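Local coordinates for serine acetyltransferase (Entamoeba histolytica, PDB 3Q1X), which probably transfers an acetyl group to the hydroxyl of L-serine in cysteine biosynthesis, and binds L-serine in its left-handed beta-helix domain, at residues I92-D106 against F130-L142. Residues are numbered along the deposited sequence; the frame is centred on the assembly and turned at random.
Sequences ILEKLPSIKRTLKTD and FQAVIVYRIAHVL
The R137 guanidinium carries T102 CG2 over the centre of one face, 3.3 Å above its plane, and takes the D106 carboxylate at its edge. The grip is side-on: NE of R137 gives a bond to the syn lone pair of D106 OD2 (2.9 Å, 153°), while NH2 of R137 reaches D106 OD1 at 3.0 Å, tilted from both planes. An R137 chain extended from CG to NE carries the group into the hole between I99, T102, L103 and D106. The buried charges have further partners in the first beta-helix turn: R137 NH1 and NH2 bond to O of I172 and K173, and D106 OD1 accepts from F176 N. The F130 ring has I134 CG1 over one face near its rim and L103 O near its plane, 3.6 Å from CE1. L103 in turn is a knob in the hole formed by F130, V133, I134 and R137. Farther along, I99 CD1 meets V141 CG2 (3.9 Å), I138 crosses I92 and L96 at about right angles, and I92 CD1 presses on L142 CD2 (3.7 Å). Segments 92-106 and 130-142 run roughly antiparallel (143°), with helices 36-45 and 59-79 flanking the apolar side and strand 171-172 meeting the R137 guanidinium.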
ATOM      1  N   ILE A  92     -19.608  18.499   9.804  1.00 19.37           N
ATOM      2  CA  ILE A  92     -19.669  17.259   9.020  1.00 19.11           C
ATOM      3  C   ILE A  92     -21.128  16.854   8.760  1.00 19.58           C
ATOM      4  O   ILE A  92     -21.541  16.664   7.608  1.00 19.56           O
ATOM      5  CB  ILE A  92     -18.928  16.078   9.710  1.00 19.43           C
ATOM      6  CG1 ILE A  92     -17.425  16.334   9.766  1.00 19.02           C
ATOM      7  CG2 ILE A  92     -19.171  14.781   8.957  1.00 18.82           C
ATOM      8  CD1 ILE A  92     -16.691  15.492  10.800  1.00 22.03           C
ATOM      9  N   LEU A  93     -21.902  16.733   9.839  1.00 19.56           N
ATOM     10  CA  LEU A  93     -23.315  16.380   9.729  1.00 20.17           C
ATOM     11  C   LEU A  93     -24.048  17.269   8.720  1.00 19.94           C
ATOM     12  O   LEU A  93     -24.736  16.758   7.823  1.00 19.66           O
ATOM     13  CB  LEU A  93     -23.994  16.404  11.107  1.00 20.40           C
ATOM     14  CG  LEU A  93     -23.727  15.197  12.016  1.00 20.52           C
ATOM     15  CD1 LEU A  93     -24.078  15.520  13.460  1.00 20.50           C
ATOM     16  CD2 LEU A  93     -24.473  13.947  11.535  1.00 22.26           C
ATOM     17  N   GLU A  94     -23.866  18.584   8.852  1.00 20.07           N
ATOM     18  CA  GLU A  94     -24.419  19.572   7.918  1.00 20.55           C
ATOM     19  C   GLU A  94     -24.151  19.243   6.449  1.00 20.48           C
ATOM     20  O   GLU A  94     -25.058  19.332   5.619  1.00 20.77           O
ATOM     21  CB  GLU A  94     -23.864  20.958   8.236  1.00 20.83           C
ATOM     22  CG  GLU A  94     -24.543  22.087   7.472  1.00 23.07           C
ATOM     23  CD  GLU A  94     -23.824  23.421   7.614  1.00 25.78           C
ATOM     24  OE1 GLU A  94     -22.973  23.571   8.524  1.00 28.47           O
ATOM     25  OE2 GLU A  94     -24.113  24.332   6.811  1.00 28.02           O
ATOM     26  N   LYS A  95     -22.910  18.852   6.149  1.00 20.17           N
ATOM     27  CA  LYS A  95     -22.471  18.596   4.775  1.00 20.23           C
ATOM     28  C   LYS A  95     -22.782  17.199   4.236  1.00 19.47           C
ATOM     29  O   LYS A  95     -22.577  16.949   3.054  1.00 19.55           O
ATOM     30  CB  LYS A  95     -20.957  18.842   4.653  1.00 20.49           C
ATOM     31  CG  LYS A  95     -20.532  20.295   4.775  1.00 22.40           C
ATOM     32  CD  LYS A  95     -20.645  21.043   3.451  1.00 26.31           C
ATOM     33  CE  LYS A  95     -20.382  22.518   3.666  1.00 28.06           C
ATOM     34  NZ  LYS A  95     -21.525  23.194   4.350  1.00 29.10           N
ATOM     35  N   LEU A  96     -23.263  16.279   5.074  1.00 19.02           N
ATOM     36  CA  LEU A  96     -23.415  14.881   4.612  1.00 18.77           C
ATOM     37  C   LEU A  96     -24.356  14.690   3.412  1.00 18.57           C
ATOM     38  O   LEU A  96     -24.045  13.888   2.512  1.00 18.29           O
ATOM     39  CB  LEU A  96     -23.768  13.923   5.766  1.00 18.52           C
ATOM     40  CG  LEU A  96     -22.641  13.721   6.779  1.00 18.47           C
ATOM     41  CD1 LEU A  96     -23.115  12.840   7.932  1.00 18.84           C
ATOM     42  CD2 LEU A  96     -21.399  13.117   6.131  1.00 19.53           C
ATOM     43  N   PRO A  97     -25.489  15.414   3.375  1.00 18.60           N
ATOM     44  CA  PRO A  97     -26.316  15.304   2.160  1.00 18.73           C
ATOM     45  C   PRO A  97     -25.603  15.772   0.884  1.00 18.58           C
ATOM     46  O   PRO A  97     -25.686  15.083  -0.139  1.00 18.65           O
ATOM     47  CB  PRO A  97     -27.530  16.189   2.475  1.00 19.07           C
ATOM     48  CG  PRO A  97     -27.626  16.150   3.958  1.00 19.04           C
ATOM     49  CD  PRO A  97     -26.195  16.151   4.442  1.00 18.37           C
ATOM     50  N   SER A  98     -24.888  16.897   0.945  1.00 18.33           N
ATOM     51  CA  SER A  98     -24.191  17.399  -0.245  1.00 19.10           C
ATOM     52  C   SER A  98     -23.051  16.466  -0.666  1.00 18.49           C
ATOM     53  O   SER A  98     -22.835  16.240  -1.854  1.00 18.60           O
ATOM     54  CB  SER A  98     -23.694  18.842  -0.069  1.00 19.06           C
ATOM     55  OG  SER A  98     -22.712  18.966   0.935  1.00 22.15           O
ATOM     56  N   ILE A  99     -22.335  15.922   0.314  1.00 18.27           N
ATOM     57  CA  ILE A  99     -21.310  14.912   0.049  1.00 17.26           C
ATOM     58  C   ILE A  99     -21.908  13.677  -0.636  1.00 17.42           C
ATOM     59  O   ILE A  99     -21.337  13.162  -1.597  1.00 16.56           O
ATOM     60  CB  ILE A  99     -20.535  14.545   1.341  1.00 17.35           C
ATOM     61  CG1 ILE A  99     -19.785  15.784   1.850  1.00 17.94           C
ATOM     62  CG2 ILE A  99     -19.600  13.358   1.088  1.00 17.62           C
ATOM     63  CD1 ILE A  99     -19.227  15.662   3.249  1.00 19.61           C
ATOM     64  N   LYS A 100     -23.060  13.214  -0.146  1.00 17.14           N
ATOM     65  CA  LYS A 100     -23.761  12.078  -0.761  1.00 17.38           C
ATOM     66  C   LYS A 100     -24.015  12.333  -2.256  1.00 17.91           C
ATOM     67  O   LYS A 100     -23.738  11.477  -3.094  1.00 17.05           O
ATOM     68  CB  LYS A 100     -25.082  11.793  -0.030  1.00 17.43           C
ATOM     69  CG  LYS A 100     -26.001  10.785  -0.730  1.00 17.68           C
ATOM     70  CD  LYS A 100     -25.393   9.381  -0.752  1.00 17.92           C
ATOM     71  CE  LYS A 100     -26.130   8.479  -1.731  1.00 16.65           C
ATOM     72  NZ  LYS A 100     -27.609   8.579  -1.592  1.00 19.52           N
ATOM     73  N   ARG A 101     -24.534  13.521  -2.574  1.00 17.89           N
ATOM     74  CA  ARG A 101     -24.753  13.922  -3.970  1.00 18.51           C
ATOM     75  C   ARG A 101     -23.441  13.919  -4.763  1.00 18.01           C
ATOM     76  O   ARG A 101     -23.379  13.394  -5.880  1.00 18.16           O
ATOM     77  CB  ARG A 101     -25.444  15.292  -4.027  1.00 18.65           C
ATOM     78  CG  ARG A 101     -26.882  15.248  -3.513  1.00 21.17           C
ATOM     79  CD  ARG A 101     -27.635  16.576  -3.646  1.00 23.62           C
ATOM     80  NE  ARG A 101     -27.238  17.577  -2.654  1.00 28.05           N
ATOM     81  CZ  ARG A 101     -27.891  17.841  -1.518  1.00 27.58           C
ATOM     82  NH1 ARG A 101     -29.005  17.193  -1.194  1.00 28.87           N
ATOM     83  NH2 ARG A 101     -27.426  18.773  -0.702  1.00 28.59           N
ATOM     84  N   THR A 102     -22.377  14.450  -4.164  1.00 17.64           N
ATOM     85  CA  THR A 102     -21.094  14.500  -4.851  1.00 17.10           C
ATOM     86  C   THR A 102     -20.540  13.096  -5.082  1.00 17.14           C
ATOM     87  O   THR A 102     -19.981  12.811  -6.147  1.00 17.57           O
ATOM     88  CB  THR A 102     -20.062  15.332  -4.076  1.00 17.07           C
ATOM     89  OG1 THR A 102     -20.584  16.640  -3.854  1.00 17.73           O
ATOM     90  CG2 THR A 102     -18.766  15.439  -4.865  1.00 18.00           C
ATOM     91  N   LEU A 103     -20.689  12.226  -4.084  1.00 16.35           N
ATOM     92  CA  LEU A 103     -20.175  10.856  -4.193  1.00 16.50           C
ATOM     93  C   LEU A 103     -20.872  10.093  -5.319  1.00 16.32           C
ATOM     94  O   LEU A 103     -20.255   9.258  -5.984  1.00 16.31           O
ATOM     95  CB  LEU A 103     -20.300  10.109  -2.862  1.00 16.98           C
ATOM     96  CG  LEU A 103     -19.259  10.463  -1.793  1.00 15.44           C
ATOM     97  CD1 LEU A 103     -19.599   9.748  -0.498  1.00 17.10           C
ATOM     98  CD2 LEU A 103     -17.836  10.110  -2.231  1.00 16.34           C
ATOM     99  N   LYS A 104     -22.151  10.396  -5.545  1.00 16.84           N
ATOM    100  CA  LYS A 104     -22.861   9.812  -6.683  1.00 16.77           C
ATOM    101  C   LYS A 104     -22.189  10.205  -7.997  1.00 16.35           C
ATOM    102  O   LYS A 104     -22.000   9.350  -8.870  1.00 17.11           O
ATOM    103  CB  LYS A 104     -24.341  10.214  -6.682  1.00 16.50           C
ATOM    104  CG  LYS A 104     -25.165   9.435  -5.673  1.00 17.06           C
ATOM    105  CD  LYS A 104     -26.608   9.917  -5.657  1.00 18.87           C
ATOM    106  CE  LYS A 104     -27.389   9.377  -6.843  1.00 19.51           C
ATOM    107  NZ  LYS A 104     -28.741  10.014  -6.957  1.00 21.71           N
ATOM    108  N   THR A 105     -21.837  11.485  -8.133  1.00 16.42           N
ATOM    109  CA  THR A 105     -21.157  11.963  -9.350  1.00 16.69           C
ATOM    110  C   THR A 105     -19.775  11.322  -9.523  1.00 16.45           C
ATOM    111  O   THR A 105     -19.379  10.980 -10.646  1.00 16.22           O
ATOM    112  CB  THR A 105     -21.022  13.511  -9.418  1.00 16.32           C
ATOM    113  OG1 THR A 105     -20.039  13.972  -8.480  1.00 18.06           O
ATOM    114  CG2 THR A 105     -22.363  14.217  -9.168  1.00 16.09           C
ATOM    115  N   ASP A 106     -19.042  11.151  -8.423  1.00 16.87           N
ATOM    116  CA  ASP A 106     -17.761  10.432  -8.465  1.00 17.12           C
ATOM    117  C   ASP A 106     -17.925   9.006  -9.009  1.00 17.51           C
ATOM    118  O   ASP A 106     -17.084   8.512  -9.773  1.00 18.45           O
ATOM    119  CB  ASP A 106     -17.108  10.395  -7.077  1.00 17.10           C
ATOM    120  CG  ASP A 106     -16.890  11.783  -6.492  1.00 17.72           C
ATOM    121  OD1 ASP A 106     -16.576  12.733  -7.246  1.00 17.55           O
ATOM    122  OD2 ASP A 106     -17.035  11.935  -5.267  1.00 16.05           O
ATOM    123  N   PHE A 130     -12.393   5.064  -4.998  1.00 16.75           N
ATOM    124  CA  PHE A 130     -13.693   5.445  -4.434  1.00 16.40           C
ATOM    125  C   PHE A 130     -13.739   5.359  -2.901  1.00 16.34           C
ATOM    126  O   PHE A 130     -14.299   6.238  -2.252  1.00 15.34           O
ATOM    127  CB  PHE A 130     -14.849   4.687  -5.080  1.00 17.49           C
ATOM    128  CG  PHE A 130     -16.192   5.223  -4.678  1.00 17.17           C
ATOM    129  CD1 PHE A 130     -16.595   6.493  -5.089  1.00 19.16           C
ATOM    130  CD2 PHE A 130     -17.026   4.487  -3.843  1.00 18.26           C
ATOM    131  CE1 PHE A 130     -17.824   7.012  -4.693  1.00 18.70           C
ATOM    132  CE2 PHE A 130     -18.268   4.994  -3.453  1.00 19.60           C
ATOM    133  CZ  PHE A 130     -18.661   6.256  -3.868  1.00 18.61           C
ATOM    134  N   GLN A 131     -13.110   4.332  -2.332  1.00 16.46           N
ATOM    135  CA  GLN A 131     -13.007   4.230  -0.873  1.00 16.66           C
ATOM    136  C   GLN A 131     -12.292   5.449  -0.299  1.00 16.84           C
ATOM    137  O   GLN A 131     -12.710   6.025   0.705  1.00 17.53           O
ATOM    138  CB  GLN A 131     -12.284   2.946  -0.457  1.00 16.26           C
ATOM    139  CG  GLN A 131     -12.782   1.678  -1.161  1.00 17.13           C
ATOM    140  CD  GLN A 131     -14.289   1.499  -1.059  1.00 16.80           C
ATOM    141  OE1 GLN A 131     -14.857   1.572   0.034  1.00 21.54           O
ATOM    142  NE2 GLN A 131     -14.947   1.272  -2.193  1.00 18.28           N
ATOM    143  N   ALA A 132     -11.228   5.861  -0.984  1.00 17.13           N
ATOM    144  CA  ALA A 132     -10.425   7.005  -0.578  1.00 17.04           C
ATOM    145  C   ALA A 132     -11.251   8.293  -0.613  1.00 16.73           C
ATOM    146  O   ALA A 132     -11.235   9.072   0.332  1.00 16.44           O
ATOM    147  CB  ALA A 132      -9.230   7.136  -1.495  1.00 17.65           C
ATOM    148  N   VAL A 133     -11.975   8.503  -1.710  1.00 17.02           N
ATOM    149  CA  VAL A 133     -12.748   9.733  -1.881  1.00 18.02           C
ATOM    150  C   VAL A 133     -13.887   9.865  -0.871  1.00 17.46           C
ATOM    151  O   VAL A 133     -14.159  10.974  -0.422  1.00 17.63           O
ATOM    152  CB  VAL A 133     -13.227   9.965  -3.355  1.00 18.15           C
ATOM    153  CG1 VAL A 133     -12.032  10.126  -4.285  1.00 19.71           C
ATOM    154  CG2 VAL A 133     -14.141   8.882  -3.830  1.00 20.17           C
ATOM    155  N   ILE A 134     -14.517   8.740  -0.506  1.00 17.31           N
ATOM    156  CA  ILE A 134     -15.535   8.698   0.552  1.00 16.96           C
ATOM    157  C   ILE A 134     -15.011   9.302   1.848  1.00 17.07           C
ATOM    158  O   ILE A 134     -15.657  10.149   2.461  1.00 17.44           O
ATOM    159  CB  ILE A 134     -16.002   7.253   0.852  1.00 17.17           C
ATOM    160  CG1 ILE A 134     -16.840   6.676  -0.288  1.00 16.81           C
ATOM    161  CG2 ILE A 134     -16.797   7.193   2.142  1.00 17.24           C
ATOM    162  CD1 ILE A 134     -17.219   5.198  -0.084  1.00 16.57           C
ATOM    163  N   VAL A 135     -13.839   8.837   2.264  1.00 15.75           N
ATOM    164  CA  VAL A 135     -13.243   9.296   3.501  1.00 16.02           C
ATOM    165  C   VAL A 135     -12.699  10.714   3.307  1.00 16.22           C
ATOM    166  O   VAL A 135     -12.918  11.574   4.152  1.00 16.56           O
ATOM    167  CB  VAL A 135     -12.188   8.302   4.018  1.00 15.58           C
ATOM    168  CG1 VAL A 135     -11.548   8.812   5.283  1.00 15.45           C
ATOM    169  CG2 VAL A 135     -12.819   6.912   4.245  1.00 16.49           C
ATOM    170  N   TYR A 136     -12.041  10.976   2.175  1.00 16.45           N
ATOM    171  CA  TYR A 136     -11.545  12.325   1.894  1.00 16.50           C
ATOM    172  C   TYR A 136     -12.620  13.418   2.025  1.00 16.10           C
ATOM    173  O   TYR A 136     -12.360  14.497   2.574  1.00 16.16           O
ATOM    174  CB  TYR A 136     -10.897  12.441   0.504  1.00 16.40           C
ATOM    175  CG  TYR A 136     -10.947  13.876   0.011  1.00 16.84           C
ATOM    176  CD1 TYR A 136     -10.043  14.834   0.488  1.00 15.61           C
ATOM    177  CD2 TYR A 136     -11.958  14.297  -0.860  1.00 17.95           C
ATOM    178  CE1 TYR A 136     -10.133  16.176   0.076  1.00 16.13           C
ATOM    179  CE2 TYR A 136     -12.055  15.630  -1.268  1.00 17.75           C
ATOM    180  CZ  TYR A 136     -11.144  16.558  -0.797  1.00 17.57           C
ATOM    181  OH  TYR A 136     -11.249  17.872  -1.202  1.00 18.89           O
ATOM    182  N   ARG A 137     -13.818  13.146   1.518  1.00 16.38           N
ATOM    183  CA  ARG A 137     -14.829  14.193   1.477  1.00 16.61           C
ATOM    184  C   ARG A 137     -15.269  14.588   2.884  1.00 16.82           C
ATOM    185  O   ARG A 137     -15.605  15.756   3.144  1.00 17.44           O
ATOM    186  CB  ARG A 137     -15.992  13.802   0.559  1.00 17.06           C
ATOM    187  CG  ARG A 137     -15.546  13.762  -0.912  1.00 18.21           C
ATOM    188  CD  ARG A 137     -16.675  14.050  -1.894  1.00 18.00           C
ATOM    189  NE  ARG A 137     -16.238  13.866  -3.282  1.00 18.05           N
ATOM    190  CZ  ARG A 137     -15.561  14.775  -3.982  1.00 16.23           C
ATOM    191  NH1 ARG A 137     -15.247  15.953  -3.436  1.00 16.34           N
ATOM    192  NH2 ARG A 137     -15.212  14.513  -5.231  1.00 17.03           N
ATOM    193  N   ILE A 138     -15.216  13.628   3.803  1.00 16.64           N
ATOM    194  CA  ILE A 138     -15.498  13.923   5.205  1.00 17.78           C
ATOM    195  C   ILE A 138     -14.293  14.577   5.891  1.00 16.97           C
ATOM    196  O   ILE A 138     -14.449  15.604   6.554  1.00 17.00           O
ATOM    197  CB  ILE A 138     -16.044  12.688   5.960  1.00 17.85           C
ATOM    198  CG1 ILE A 138     -17.541  12.494   5.641  1.00 20.03           C
ATOM    199  CG2 ILE A 138     -15.832  12.826   7.466  1.00 19.17           C
ATOM    200  CD1 ILE A 138     -17.845  11.923   4.262  1.00 23.58           C
ATOM    201  N   ALA A 139     -13.097  14.009   5.702  1.00 16.63           N
ATOM    202  CA  ALA A 139     -11.860  14.593   6.245  1.00 17.12           C
ATOM    203  C   ALA A 139     -11.676  16.069   5.863  1.00 17.41           C
ATOM    204  O   ALA A 139     -11.208  16.885   6.675  1.00 17.59           O
ATOM    205  CB  ALA A 139     -10.653  13.773   5.820  1.00 16.54           C
ATOM    206  N   HIS A 140     -12.044  16.417   4.632  1.00 17.85           N
ATOM    207  CA  HIS A 140     -11.973  17.802   4.174  1.00 18.44           C
ATOM    208  C   HIS A 140     -12.875  18.762   4.960  1.00 18.59           C
ATOM    209  O   HIS A 140     -12.485  19.911   5.202  1.00 19.20           O
ATOM    210  CB  HIS A 140     -12.242  17.910   2.667  1.00 18.69           C
ATOM    211  CG  HIS A 140     -12.036  19.288   2.121  1.00 18.48           C
ATOM    212  ND1 HIS A 140     -10.812  19.920   2.135  1.00 18.85           N
ATOM    213  CD2 HIS A 140     -12.906  20.166   1.567  1.00 19.37           C
ATOM    214  CE1 HIS A 140     -10.935  21.125   1.609  1.00 19.35           C
ATOM    215  NE2 HIS A 140     -12.193  21.295   1.247  1.00 19.56           N
ATOM    216  N   VAL A 141     -14.057  18.298   5.381  1.00 18.28           N
ATOM    217  CA  VAL A 141     -14.952  19.145   6.203  1.00 18.22           C
ATOM    218  C   VAL A 141     -14.304  19.479   7.555  1.00 18.46           C
ATOM    219  O   VAL A 141     -14.393  20.613   8.036  1.00 18.25           O
ATOM    220  CB  VAL A 141     -16.368  18.535   6.373  1.00 18.43           C
ATOM    221  CG1 VAL A 141     -17.262  19.465   7.176  1.00 16.97           C
ATOM    222  CG2 VAL A 141     -17.000  18.291   5.018  1.00 18.04           C
ATOM    223  N   LEU A 142     -13.641  18.488   8.152  1.00 18.11           N
ATOM    224  CA  LEU A 142     -12.821  18.709   9.338  1.00 18.75           C
ATOM    225  C   LEU A 142     -11.742  19.759   9.094  1.00 18.79           C
ATOM    226  O   LEU A 142     -11.577  20.679   9.904  1.00 18.58           O
ATOM    227  CB  LEU A 142     -12.196  17.403   9.826  1.00 18.95           C
ATOM    228  CG  LEU A 142     -13.108  16.465  10.614  1.00 20.28           C
ATOM    229  CD1 LEU A 142     -12.357  15.207  10.975  1.00 23.39           C
ATOM    230  CD2 LEU A 142     -13.620  17.152  11.871  1.00 22.08           C
TER